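Local coordinates for proteasome activator protein PA26 (Trypanosoma brucei, PDB 1YAR) that probably assembles into a heptameric 11S activator ring that docks on the ends of the 20S proteasome and opens its gate, at residues Glu32-Gly37 and Cys89-Ile94; Glu43-Ala48 and Leu77-Asp82; Ser59-Ala64 and Glu188-Asp193; Ala99-Glu104 and Lys224-Arg229. All coordinates share one frame; numbering follows the deposited sequence. Where two conformers were deposited one is given.

All four contacts hold together a long bundle of helices that, as in other 11S activators, probably assembles side by side with its copies into a ring. Interactions 1 and 2 lie on one helix pair, 24-57 with 71-99, with centres about 17 Å apart. Interaction 3 pins the loop at one end of the bundle to helix 183-226. Interaction 4 ties the loop at the other end to the last turn of that same helix, some 54 Å from interaction 3, centre to centre. It lies about 20 Å from interaction 1 by centres, though their nearest atoms come within about 5 Å. By family likeness, the end with interaction 4 probably faces the proteasome.

Interaction 1 (Glu32-Gly37 and Cys89-Ile94); sequences EEWAAG and CQAETI
Two antiparallel helices of the PA26 helical bundle face each other here, 24-57 and 71-99, and one tryptophan spans most of the gap. The short axes pass 11.9 Å apart at 147°, a wide spacing that suits an indole. W34 sends its CB toward helix 71-99; CG stands anti to the carbonyl carbon, beside the backbone N (chi1 -76°), and the ring reaches across to that helix. CD1, next to CG on the pyrrole side, passes beside Q90 OE1. The next atom, NE1, makes the polar link: it donates to Q90 OE1 at 2.8 Å, with an N-H...O angle of 148°. The oxygen sits in the indole plane at the ring edge, whereas the donor stands above the amide plane rather than on a lone pair. Q90 runs past the indole in the opposite direction, its CB packing 3.6 Å from W34 NE1, and its amide thereby satisfies the one polar atom of a buried ring. Further round, W34 CZ2 comes to 3.7 Å from the backbone N of A91. V211 and V214 of helix 183-226 and L126 of helix 111-130 also touch the ring, so W34 touches three partner helices of the bundle. At the tip the contact turns wholly apolar. W34 CH2 lies 4.1 Å from A91 CB, and I94, reaching out tip to tip with the indole, brings its CD1 to 4.0 Å from W34 CH2.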
loop_
_atom_site.group_PDB
_atom_site.type_symbol
_atom_site.label_atom_id
_atom_site.label_comp_id
_atom_site.label_asym_id
_atom_site.label_seq_id
_atom_site.Cartn_x
_atom_site.Cartn_y
_atom_site.Cartn_z
ATOM N N GLU O 32 15.651 34.469 -97.578
ATOM C CA GLU O 32 15.750 33.495 -98.659
ATOM C C GLU O 32 16.553 34.044 -99.844
ATOM O O GLU O 32 17.383 33.339 -100.399
ATOM C CB GLU O 32 14.373 33.088 -99.143
ATOM C CG GLU O 32 13.576 32.283 -98.148
ATOM C CD GLU O 32 12.287 31.774 -98.764
ATOM O OE1 GLU O 32 11.394 32.610 -99.091
ATOM O OE2 GLU O 32 12.180 30.540 -98.921
ATOM N N GLU O 33 16.282 35.288 -100.219
ATOM C CA GLU O 33 17.002 35.973 -101.301
ATOM C C GLU O 33 18.488 36.140 -100.974
ATOM O O GLU O 33 19.345 35.882 -101.809
ATOM C CB GLU O 33 16.339 37.327 -101.612
ATOM C CG GLU O 33 17.057 38.206 -102.650
ATOM C CD GLU O 33 17.303 37.530 -103.987
ATOM O OE1 GLU O 33 16.551 36.591 -104.361
ATOM O OE2 GLU O 33 18.272 37.938 -104.674
ATOM N N TRP O 34 18.789 36.529 -99.733
ATOM C CA TRP O 34 20.168 36.734 -99.313
ATOM C C TRP O 34 20.941 35.431 -99.347
ATOM O O TRP O 34 22.097 35.408 -99.749
ATOM C CB TRP O 34 20.220 37.345 -97.900
ATOM C CG TRP O 34 19.886 38.800 -97.851
ATOM C CD1 TRP O 34 19.568 39.614 -98.904
ATOM C CD2 TRP O 34 19.935 39.655 -96.691
ATOM N NE1 TRP O 34 19.346 40.900 -98.463
ATOM C CE2 TRP O 34 19.577 40.959 -97.111
ATOM C CE3 TRP O 34 20.235 39.444 -95.327
ATOM C CZ2 TRP O 34 19.510 42.057 -96.224
ATOM C CZ3 TRP O 34 20.157 40.533 -94.437
ATOM C CH2 TRP O 34 19.792 41.817 -94.890
ATOM N N ALA O 35 20.290 34.340 -98.948
ATOM C CA ALA O 35 20.962 33.050 -98.856
ATOM C C ALA O 35 21.345 32.506 -100.219
ATOM O O ALA O 35 22.260 31.689 -100.327
ATOM C CB ALA O 35 20.101 32.043 -98.104
ATOM N N ALA O 36 20.643 32.969 -101.241
ATOM C CA ALA O 36 20.780 32.433 -102.589
ATOM C C ALA O 36 21.403 33.462 -103.533
ATOM O O ALA O 36 22.642 33.581 -103.601
ATOM C CB ALA O 36 19.414 31.957 -103.108
ATOM N N GLY O 37 20.550 34.211 -104.233
ATOM C CA GLY O 37 20.986 35.169 -105.252
ATOM C C GLY O 37 21.924 36.277 -104.788
ATOM O O GLY O 37 22.822 36.676 -105.523
ATOM N N CYS O 89 17.955 48.233 -98.768
ATOM C CA CYS O 89 16.489 48.267 -98.769
ATOM C C CYS O 89 15.874 46.969 -98.214
ATOM O O CYS O 89 14.854 46.994 -97.529
ATOM C CB CYS O 89 15.950 48.633 -100.174
ATOM S SG CYS O 89 16.387 50.321 -100.688
ATOM N N GLN O 90 16.503 45.836 -98.495
ATOM C CA GLN O 90 16.072 44.555 -97.947
ATOM C C GLN O 90 16.262 44.509 -96.414
ATOM O O GLN O 90 15.392 44.028 -95.694
ATOM C CB GLN O 90 16.830 43.433 -98.642
ATOM C CG GLN O 90 16.260 43.193 -100.075
ATOM C CD GLN O 90 17.239 42.567 -101.046
ATOM O OE1 GLN O 90 18.395 42.286 -100.713
ATOM N NE2 GLN O 90 16.767 42.354 -102.286
ATOM N N ALA O 91 17.386 45.036 -95.933
ATOM C CA ALA O 91 17.619 45.153 -94.476
ATOM C C ALA O 91 16.538 45.992 -93.776
ATOM O O ALA O 91 16.108 45.669 -92.665
ATOM C CB ALA O 91 18.984 45.742 -94.215
ATOM N N GLU O 92 16.097 47.069 -94.432
ATOM C CA GLU O 92 15.069 47.941 -93.863
ATOM C C GLU O 92 13.716 47.247 -93.740
ATOM O O GLU O 92 12.956 47.537 -92.822
ATOM C CB GLU O 92 14.941 49.237 -94.663
ATOM C CG GLU O 92 16.159 50.155 -94.559
ATOM C CD GLU O 92 16.250 50.904 -93.239
ATOM O OE1 GLU O 92 15.262 50.967 -92.479
ATOM O OE2 GLU O 92 17.336 51.452 -92.951
ATOM N N THR O 93 13.424 46.323 -94.664
ATOM C CA THR O 93 12.242 45.476 -94.551
ATOM C C THR O 93 12.320 44.635 -93.281
ATOM O O THR O 93 11.349 44.575 -92.522
ATOM C CB THR O 93 12.122 44.597 -95.809
ATOM O OG1 THR O 93 11.889 45.458 -96.933
ATOM C CG2 THR O 93 10.899 43.674 -95.741
ATOM N N ILE O 94 13.462 43.989 -93.041
ATOM C CA ILE O 94 13.594 43.180 -91.818
ATOM C C ILE O 94 13.471 44.061 -90.583
ATOM O O ILE O 94 12.794 43.700 -89.625
ATOM C CB ILE O 94 14.886 42.360 -91.768
ATOM C CG1 ILE O 94 15.000 41.456 -93.002
ATOM C CG2 ILE O 94 14.885 41.509 -90.472
ATOM C CD1 ILE O 94 16.348 40.735 -93.139
#

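Interaction 2 (Glu43-Ala48 and Leu77-Asp82); sequences EGIAKA and LQRYQD
Helix 71-99 packs antiparallel on helix 24-57 within the bundle, the short axes 10.0 Å apart at 161°. Taken from its N-terminal end, the segment begins with L77, which points away from this partner and packs on V200 of helix 183-226 and on L151 and Y154 of helix 150-166. Q78 bends along its own helix to the next turn, where its NE2 gives a weak bond to D82 OD1. R79 and I45 share most of the contact. R79 CG stands anti to the backbone N (chi1 -167°), and the chain runs extended to NE, laying the aliphatic part along I45, which slides past in the opposite direction: I45 CG1 is 3.7 Å from R79 CG and equally far from R79 NE. Beyond, the guanidinium lies flat on the helix backbone, with I45 N 4.0 Å above its plane and over its centre. Because G44 has no side chain, R79 NH2 can settle 3.8 Å from G44 CA, while A48 CB borders NH1. The charge is met by E41, on helix 24-57, through a salt bridge to R79 NE. The Y80 side chain crosses that of I45 at about a right angle, I45 CG2 packing 4.1 Å from Y80 CB. D82 OD1 forms a salt bridge with R57 of a neighbouring subunit. At its tip, I45 CD1 ends 3.6 Å from the backbone R79 O.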
loop_
_atom_site.group_PDB
_atom_site.type_symbol
_atom_site.label_atom_id
_atom_site.label_comp_id
_atom_site.label_asym_id
_atom_site.label_seq_id
_atom_site.Cartn_x
_atom_site.Cartn_y
_atom_site.Cartn_z
ATOM N N GLU O 43 29.611 37.294 -104.895
ATOM C CA GLU O 43 30.655 36.425 -105.458
ATOM C C GLU O 43 31.045 36.833 -106.884
ATOM O O GLU O 43 32.224 36.829 -107.238
ATOM C CB GLU O 43 30.181 34.964 -105.442
ATOM C CG GLU O 43 31.297 33.932 -105.455
ATOM C CD GLU O 43 30.854 32.564 -105.964
ATOM O OE1 GLU O 43 29.632 32.306 -106.064
ATOM O OE2 GLU O 43 31.741 31.734 -106.270
ATOM N N GLY O 44 30.044 37.184 -107.686
ATOM C CA GLY O 44 30.248 37.668 -109.061
ATOM C C GLY O 44 31.048 38.962 -109.099
ATOM O O GLY O 44 31.977 39.113 -109.899
ATOM N N ILE O 45 30.687 39.896 -108.221
ATOM C CA ILE O 45 31.387 41.176 -108.104
ATOM C C ILE O 45 32.830 40.955 -107.671
ATOM O O ILE O 45 33.735 41.570 -108.242
ATOM C CB ILE O 45 30.629 42.136 -107.146
ATOM C CG1 ILE O 45 29.224 42.398 -107.703
ATOM C CG2 ILE O 45 31.379 43.476 -106.972
ATOM C CD1 ILE O 45 28.230 42.987 -106.707
ATOM N N ALA O 46 33.041 40.088 -106.682
ATOM C CA ALA O 46 34.399 39.774 -106.214
ATOM C C ALA O 46 35.282 39.276 -107.363
ATOM O O ALA O 46 36.422 39.731 -107.532
ATOM C CB ALA O 46 34.359 38.753 -105.088
ATOM N N LYS O 47 34.744 38.360 -108.170
ATOM C CA LYS O 47 35.488 37.812 -109.313
ATOM C C LYS O 47 35.812 38.861 -110.362
ATOM O O LYS O 47 36.941 38.916 -110.854
ATOM C CB LYS O 47 34.757 36.615 -109.931
ATOM C CG LYS O 47 34.945 35.343 -109.107
ATOM C CD LYS O 47 34.006 34.218 -109.548
ATOM C CE LYS O 47 33.912 33.120 -108.490
ATOM N NZ LYS O 47 32.711 32.253 -108.709
ATOM N N ALA O 48 34.833 39.699 -110.683
ATOM C CA ALA O 48 35.016 40.786 -111.637
ATOM C C ALA O 48 36.007 41.836 -111.106
ATOM O O ALA O 48 36.770 42.421 -111.880
ATOM C CB ALA O 48 33.678 41.427 -111.962
ATOM N N LEU O 77 32.575 49.021 -109.825
ATOM C CA LEU O 77 32.107 49.885 -108.732
ATOM C C LEU O 77 30.594 50.133 -108.779
ATOM O O LEU O 77 29.928 50.137 -107.740
ATOM C CB LEU O 77 32.901 51.199 -108.666
ATOM C CG LEU O 77 34.368 50.999 -108.218
ATOM C CD1 LEU O 77 35.301 52.049 -108.771
ATOM C CD2 LEU O 77 34.552 50.909 -106.667
ATOM N N GLN O 78 30.055 50.329 -109.991
ATOM C CA GLN O 78 28.624 50.528 -110.174
ATOM C C GLN O 78 27.839 49.296 -109.751
ATOM O O GLN O 78 26.785 49.405 -109.124
ATOM C CB GLN O 78 28.294 50.857 -111.645
ATOM C CG GLN O 78 26.804 51.045 -111.904
ATOM C CD GLN O 78 26.275 52.349 -111.336
ATOM O OE1 GLN O 78 26.425 53.405 -111.961
ATOM N NE2 GLN O 78 25.647 52.283 -110.153
ATOM N N ARG O 79 28.361 48.131 -110.096
ATOM C CA ARG O 79 27.719 46.861 -109.781
ATOM C C ARG O 79 27.688 46.644 -108.261
ATOM O O ARG O 79 26.701 46.139 -107.714
ATOM C CB ARG O 79 28.504 45.746 -110.439
ATOM C CG ARG O 79 27.815 44.407 -110.463
ATOM C CD ARG O 79 28.472 43.416 -111.401
ATOM N NE ARG O 79 27.958 42.071 -111.155
ATOM C CZ ARG O 79 28.546 40.967 -111.588
ATOM N NH1 ARG O 79 29.667 41.045 -112.301
ATOM N NH2 ARG O 79 28.006 39.791 -111.314
ATOM N N TYR O 80 28.782 47.018 -107.593
ATOM C CA TYR O 80 28.850 46.931 -106.127
ATOM C C TYR O 80 27.834 47.874 -105.490
ATOM O O TYR O 80 27.064 47.456 -104.611
ATOM C CB TYR O 80 30.278 47.163 -105.606
ATOM C CG TYR O 80 30.384 46.892 -104.110
ATOM C CD1 TYR O 80 30.111 45.623 -103.604
ATOM C CD2 TYR O 80 30.698 47.914 -103.210
ATOM C CE1 TYR O 80 30.183 45.359 -102.235
ATOM C CE2 TYR O 80 30.769 47.656 -101.831
ATOM C CZ TYR O 80 30.505 46.372 -101.370
ATOM O OH TYR O 80 30.550 46.086 -100.028
ATOM N N GLN O 81 27.796 49.128 -105.958
ATOM C CA GLN O 81 26.827 50.103 -105.469
ATOM C C GLN O 81 25.376 49.628 -105.629
ATOM O O GLN O 81 24.575 49.746 -104.693
ATOM C CB GLN O 81 27.055 51.477 -106.110
ATOM C CG GLN O 81 26.176 52.579 -105.526
ATOM C CD GLN O 81 26.631 53.972 -105.930
ATOM O OE1 GLN O 81 25.831 54.886 -105.959
ATOM N NE2 GLN O 81 27.924 54.131 -106.237
ATOM N N ASP O 82 25.033 49.065 -106.797
ATOM C CA ASP O 82 23.677 48.535 -107.001
ATOM C C ASP O 82 23.367 47.422 -106.002
ATOM O O ASP O 82 22.277 47.378 -105.426
ATOM C CB ASP O 82 23.478 48.022 -108.443
ATOM C CG ASP O 82 23.539 49.142 -109.483
ATOM O OD1 ASP O 82 23.330 50.335 -109.128
ATOM O OD2 ASP O 82 23.805 48.916 -110.689
#

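Interaction 3 (Ser59-Ala64 and Glu188-Asp193)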
loop_
_atom_site.group_PDB
_atom_site.type_symbol
_atom_site.label_atom_id
_atom_site.label_comp_id
_atom_site.label_asym_id
_atom_site.label_seq_id
_atom_site.Cartn_x
_atom_site.Cartn_y
_atom_site.Cartn_z
ATOM N N SER O 59 49.857 46.460 -115.774
ATOM C CA SER O 59 49.897 47.655 -116.612
ATOM C C SER O 59 51.002 48.612 -116.199
ATOM O O SER O 59 51.301 48.756 -115.007
ATOM C CB SER O 59 48.558 48.401 -116.541
ATOM O OG SER O 59 47.519 47.675 -117.181
ATOM N N THR O 60 51.603 49.268 -117.193
ATOM C CA THR O 60 52.451 50.440 -116.961
ATOM C C THR O 60 51.646 51.671 -117.371
ATOM O O THR O 60 51.004 51.682 -118.424
ATOM C CB THR O 60 53.759 50.352 -117.771
ATOM O OG1 THR O 60 54.491 49.186 -117.371
ATOM C CG2 THR O 60 54.707 51.489 -117.399
ATOM N N TYR O 61 51.669 52.699 -116.527
ATOM C CA TYR O 61 50.831 53.862 -116.726
ATOM C C TYR O 61 51.658 55.035 -117.238
ATOM O O TYR O 61 52.810 55.194 -116.849
ATOM C CB TYR O 61 50.159 54.248 -115.406
ATOM C CG TYR O 61 48.822 53.598 -115.124
ATOM C CD1 TYR O 61 48.626 52.226 -115.277
ATOM C CD2 TYR O 61 47.761 54.362 -114.645
ATOM C CE1 TYR O 61 47.385 51.637 -114.997
ATOM C CE2 TYR O 61 46.523 53.785 -114.360
ATOM C CZ TYR O 61 46.340 52.434 -114.532
ATOM O OH TYR O 61 45.108 51.886 -114.243
ATOM N N GLY O 62 51.057 55.847 -118.107
ATOM C CA GLY O 62 51.638 57.123 -118.548
ATOM C C GLY O 62 50.563 58.187 -118.534
ATOM O O GLY O 62 49.479 57.955 -117.985
ATOM N N ARG O 63 50.834 59.348 -119.143
ATOM C CA ARG O 63 49.858 60.460 -119.139
ATOM C C ARG O 63 48.528 60.059 -119.775
ATOM O O ARG O 63 47.470 60.561 -119.389
ATOM C CB ARG O 63 50.406 61.724 -119.829
ATOM C CG ARG O 63 49.702 62.077 -121.171
ATOM C CD ARG O 63 49.947 63.497 -121.686
ATOM N NE ARG O 63 49.532 64.523 -120.728
ATOM C CZ ARG O 63 49.558 65.832 -120.966
ATOM N NH1 ARG O 63 49.978 66.290 -122.148
ATOM N NH2 ARG O 63 49.161 66.686 -120.029
ATOM N N ALA O 64 48.591 59.149 -120.745
ATOM C CA ALA O 64 47.402 58.684 -121.449
ATOM C C ALA O 64 46.327 58.130 -120.500
ATOM O O ALA O 64 45.126 58.261 -120.760
ATOM C CB ALA O 64 47.786 57.638 -122.474
ATOM N N GLU O 188 50.753 56.787 -108.299
ATOM C CA GLU O 188 49.556 56.884 -107.452
ATOM C C GLU O 188 48.248 56.729 -108.261
ATOM O O GLU O 188 47.249 56.197 -107.749
ATOM C CB GLU O 188 49.548 58.173 -106.629
ATOM C CG GLU O 188 48.480 58.157 -105.548
ATOM C CD GLU O 188 48.317 59.483 -104.845
ATOM O OE1 GLU O 188 47.311 59.619 -104.114
ATOM O OE2 GLU O 188 49.177 60.375 -105.018
ATOM N N LEU O 189 48.264 57.157 -109.531
ATOM C CA LEU O 189 47.100 57.014 -110.409
ATOM C C LEU O 189 46.778 55.552 -110.624
ATOM O O LEU O 189 45.612 55.134 -110.520
ATOM C CB LEU O 189 47.341 57.690 -111.766
ATOM C CG LEU O 189 46.181 57.720 -112.767
ATOM C CD1 LEU O 189 45.081 58.644 -112.270
ATOM C CD2 LEU O 189 46.693 58.134 -114.181
ATOM N N ARG O 190 47.820 54.775 -110.914
ATOM C CA ARG O 190 47.697 53.336 -111.049
ATOM C C ARG O 190 47.260 52.723 -109.717
ATOM O O ARG O 190 46.489 51.766 -109.710
ATOM C CB ARG O 190 49.032 52.745 -111.498
ATOM C CG ARG O 190 49.040 51.273 -111.710
ATOM C CD ARG O 190 50.339 50.795 -112.301
ATOM N NE ARG O 190 50.473 49.349 -112.217
ATOM C CZ ARG O 190 50.995 48.714 -111.177
ATOM N NH1 ARG O 190 51.442 49.401 -110.129
ATOM N NH2 ARG O 190 51.085 47.389 -111.186
ATOM N N GLN O 191 47.768 53.275 -108.606
ATOM C CA GLN O 191 47.507 52.694 -107.287
ATOM C C GLN O 191 46.056 52.912 -106.881
ATOM O O GLN O 191 45.453 52.050 -106.222
ATOM C CB GLN O 191 48.450 53.230 -106.205
ATOM C CG GLN O 191 48.609 52.223 -105.011
ATOM C CD GLN O 191 49.059 50.830 -105.462
ATOM O OE1 GLN O 191 50.051 50.698 -106.190
ATOM N NE2 GLN O 191 48.347 49.797 -105.025
ATOM N N ILE O 192 45.509 54.065 -107.255
ATOM C CA ILE O 192 44.097 54.337 -107.034
ATOM C C ILE O 192 43.253 53.306 -107.796
ATOM O O ILE O 192 42.348 52.699 -107.215
ATOM C CB ILE O 192 43.729 55.791 -107.428
ATOM C CG1 ILE O 192 44.255 56.771 -106.389
ATOM C CG2 ILE O 192 42.201 55.952 -107.586
ATOM C CD1 ILE O 192 44.352 58.206 -106.891
ATOM N N ASP O 193 43.557 53.088 -109.085
ATOM C CA ASP O 193 42.847 52.054 -109.853
ATOM C C ASP O 193 42.942 50.674 -109.208
ATOM O O ASP O 193 41.928 50.001 -109.030
ATOM C CB ASP O 193 43.324 51.988 -111.298
ATOM C CG ASP O 193 42.895 53.195 -112.097
ATOM O OD1 ASP O 193 42.123 54.042 -111.579
ATOM O OD2 ASP O 193 43.304 53.406 -113.248
#
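The loop that leaves helix 24-57 at one end of the bundle is clamped here to helix 183-226, with the ring of Y61 laid against the helix surface. R190 forms the floor: its CB stands 3.6 Å from the Y61 ring centroid, only 8° off the normal, a well-centred CH-pi contact over the face. Since R190 CG is anti to its backbone N and the chain runs extended to NE, the aliphatic part continues under the ring, CG reaching 3.7 Å from Y61 CE1. The guanidinium has by then passed the ring and stands 82° to it. From there R190 NE gives S59 O a weak, bent bond of 3.0 Å, and its NH2 finds a stronger partner in R57 O.

One turn on, D193 takes the phenol. Y61 OH donates to D193 OD2 over 2.6 Å, meeting the anti lone pair of the carboxylate and tethering the end of the phenol. At another point on the ring edge L189 CD2 lies in plane, 3.9 Å from Y61 CD2. The other oxygen of D193 is held by R158 and Y154, which probably keeps the carboxylate charged. R158 belongs to helix 150-166 and also touches Y61 and L189; I56 of helix 24-57 touches the same ring, so the tyrosine sits where the loop, helix 24-57, helix 150-166 and helix 183-226 converge.

Interaction 4 (Ala99-Glu104 and Lys224-Arg229)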
loop_
_atom_site.group_PDB
_atom_site.type_symbol
_atom_site.label_atom_id
_atom_site.label_comp_id
_atom_site.label_asym_id
_atom_site.label_seq_id
_atom_site.Cartn_x
_atom_site.Cartn_y
_atom_site.Cartn_z
ATOM N N ALA O 99 10.826 46.135 -85.711
ATOM C CA ALA O 99 10.573 47.362 -84.961
ATOM C C ALA O 99 9.096 47.615 -84.664
ATOM O O ALA O 99 8.754 48.145 -83.600
ATOM C CB ALA O 99 11.193 48.577 -85.652
ATOM N N ILE O 100 8.219 47.228 -85.584
ATOM C CA ILE O 100 6.782 47.409 -85.361
ATOM C C ILE O 100 6.176 46.321 -84.462
ATOM O O ILE O 100 4.960 46.317 -84.239
ATOM C CB ILE O 100 5.990 47.525 -86.728
ATOM C CG1 ILE O 100 6.010 46.188 -87.481
ATOM C CG2 ILE O 100 6.585 48.635 -87.579
ATOM C CD1 ILE O 100 5.280 46.217 -88.873
ATOM N N ARG O 101 6.999 45.384 -83.980
ATOM C CA ARG O 101 6.536 44.402 -82.979
ATOM C C ARG O 101 7.274 44.484 -81.635
ATOM O O ARG O 101 7.134 43.605 -80.778
ATOM C CB ARG O 101 6.605 42.986 -83.543
ATOM C CG ARG O 101 5.675 42.756 -84.720
ATOM C CD ARG O 101 5.904 41.441 -85.448
ATOM N NE ARG O 101 4.849 41.200 -86.444
ATOM C CZ ARG O 101 4.807 41.714 -87.673
ATOM N NH1 ARG O 101 5.775 42.518 -88.121
ATOM N NH2 ARG O 101 3.775 41.413 -88.469
ATOM N N ILE O 102 8.055 45.538 -81.438
ATOM C CA ILE O 102 8.641 45.782 -80.111
ATOM C C ILE O 102 7.466 46.115 -79.215
ATOM O O ILE O 102 6.693 47.001 -79.551
ATOM C CB ILE O 102 9.678 46.926 -80.161
ATOM C CG1 ILE O 102 10.913 46.473 -80.948
ATOM C CG2 ILE O 102 10.074 47.372 -78.726
ATOM C CD1 ILE O 102 11.828 47.643 -81.373
ATOM N N PRO O 103 7.283 45.371 -78.117
ATOM C CA PRO O 103 6.052 45.495 -77.325
ATOM C C PRO O 103 6.062 46.645 -76.336
ATOM O O PRO O 103 7.068 47.369 -76.227
ATOM C CB PRO O 103 5.982 44.153 -76.580
ATOM C CG PRO O 103 7.437 43.757 -76.381
ATOM C CD PRO O 103 8.174 44.309 -77.607
ATOM N N GLU O 104 4.946 46.797 -75.617
ATOM C CA GLU O 104 4.798 47.787 -74.555
ATOM C C GLU O 104 6.062 47.804 -73.683
ATOM O O GLU O 104 6.531 46.754 -73.271
ATOM C CB GLU O 104 3.598 47.418 -73.675
ATOM C CG GLU O 104 3.228 48.437 -72.622
ATOM C CD GLU O 104 2.293 47.863 -71.556
ATOM O OE1 GLU O 104 1.300 47.214 -71.917
ATOM O OE2 GLU O 104 2.573 48.046 -70.347
ATOM N N LYS O 224 10.857 34.678 -81.550
ATOM C CA LYS O 224 10.863 35.776 -80.564
ATOM C C LYS O 224 10.880 37.155 -81.213
ATOM O O LYS O 224 10.405 38.132 -80.621
ATOM C CB LYS O 224 12.052 35.667 -79.574
ATOM C CG LYS O 224 12.015 34.450 -78.675
ATOM C CD LYS O 224 11.051 34.582 -77.520
ATOM C CE LYS O 224 11.108 33.317 -76.628
ATOM N NZ LYS O 224 9.816 33.169 -75.900
ATOM N N LEU O 225 11.429 37.252 -82.424
ATOM C CA LEU O 225 11.369 38.506 -83.160
ATOM C C LEU O 225 9.907 38.903 -83.450
ATOM O O LEU O 225 9.542 40.077 -83.338
ATOM C CB LEU O 225 12.164 38.413 -84.462
ATOM C CG LEU O 225 13.667 38.202 -84.396
ATOM C CD1 LEU O 225 14.222 38.126 -85.831
ATOM C CD2 LEU O 225 14.344 39.320 -83.618
ATOM N N ILE O 226 9.071 37.920 -83.778
ATOM C CA ILE O 226 7.662 38.201 -84.113
ATOM C C ILE O 226 6.786 38.273 -82.857
ATOM O O ILE O 226 5.912 39.135 -82.754
ATOM C CB ILE O 226 7.118 37.161 -85.128
ATOM C CG1 ILE O 226 8.029 37.070 -86.363
ATOM C CG2 ILE O 226 5.671 37.505 -85.555
ATOM C CD1 ILE O 226 8.108 38.383 -87.178
ATOM N N GLN O 227 7.035 37.367 -81.914
ATOM C CA GLN O 227 6.269 37.268 -80.696
ATOM C C GLN O 227 7.198 37.260 -79.477
ATOM O O GLN O 227 7.493 36.191 -78.937
ATOM C CB GLN O 227 5.426 35.985 -80.706
ATOM C CG GLN O 227 4.397 35.910 -81.828
ATOM C CD GLN O 227 3.281 36.952 -81.690
ATOM O OE1 GLN O 227 3.064 37.513 -80.601
ATOM N NE2 GLN O 227 2.561 37.206 -82.797
ATOM N N PRO O 228 7.684 38.435 -79.070
ATOM C CA PRO O 228 8.676 38.511 -77.993
ATOM C C PRO O 228 8.122 38.137 -76.601
ATOM O O PRO O 228 8.899 37.826 -75.692
ATOM C CB PRO O 228 9.121 39.978 -78.036
ATOM C CG PRO O 228 7.940 40.730 -78.635
ATOM C CD PRO O 228 7.377 39.763 -79.642
ATOM N N ARG O 229 6.796 38.176 -76.447
ATOM C CA ARG O 229 6.153 37.805 -75.187
ATOM C C ARG O 229 5.068 36.766 -75.436
ATOM O O ARG O 229 4.338 36.844 -76.422
ATOM C CB ARG O 229 5.547 39.022 -74.486
ATOM C CG ARG O 229 6.566 40.069 -74.035
ATOM C CD ARG O 229 5.962 41.254 -73.316
ATOM N NE ARG O 229 7.016 42.152 -72.826
ATOM C CZ ARG O 229 6.942 43.473 -72.786
ATOM N NH1 ARG O 229 5.844 44.121 -73.190
ATOM N NH2 ARG O 229 7.975 44.165 -72.334
#
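R229 presents the flat of its guanidinium to a proline: P103 CG stands 3.5 Å above the plane, over its centre, and P103 CB approaches R229 NH1 to 3.4 Å. The two side chains cross obliquely. At the edge of the same group sits E104 O, which takes two N-H groups. The bond from R229 NH1 is the good one, 2.7 Å long with an N-H...O angle of 153°, lying in the carbonyl plane on a lone pair; that from R229 NH2 to E104 O is weak at 3.1 Å. Next to it along the segments, P103 and P228 meet tip to tip, P103 CD lying 3.7 Å from P228 CG.

The segment 99-104 starts with a type I turn, A99 to I102, at the end of helix 71-99, and leads into the loop before helix 111-130, which by family likeness probably corresponds to the activation loop of 11S activators. Its partner is the C-terminal end of helix 183-226, from which Q227 departs. D109 O and N110 OD1, further along that loop, accept from R229 NE and NH2, so one arginine grips both arms of the loop. Q116 of helix 111-130 bonds R101 O and L225 O, bridging the two segments.

R101 and I226 lie side by side, pointing the same way. The arginine chain, extended to NE, passes over the end of the helix, with R101 CD 3.5 Å from I226 O, before its guanidinium reaches Y22 O, R19 O and V97 O. Alongside it, I226 CG2 packs 3.9 Å from R101 NE.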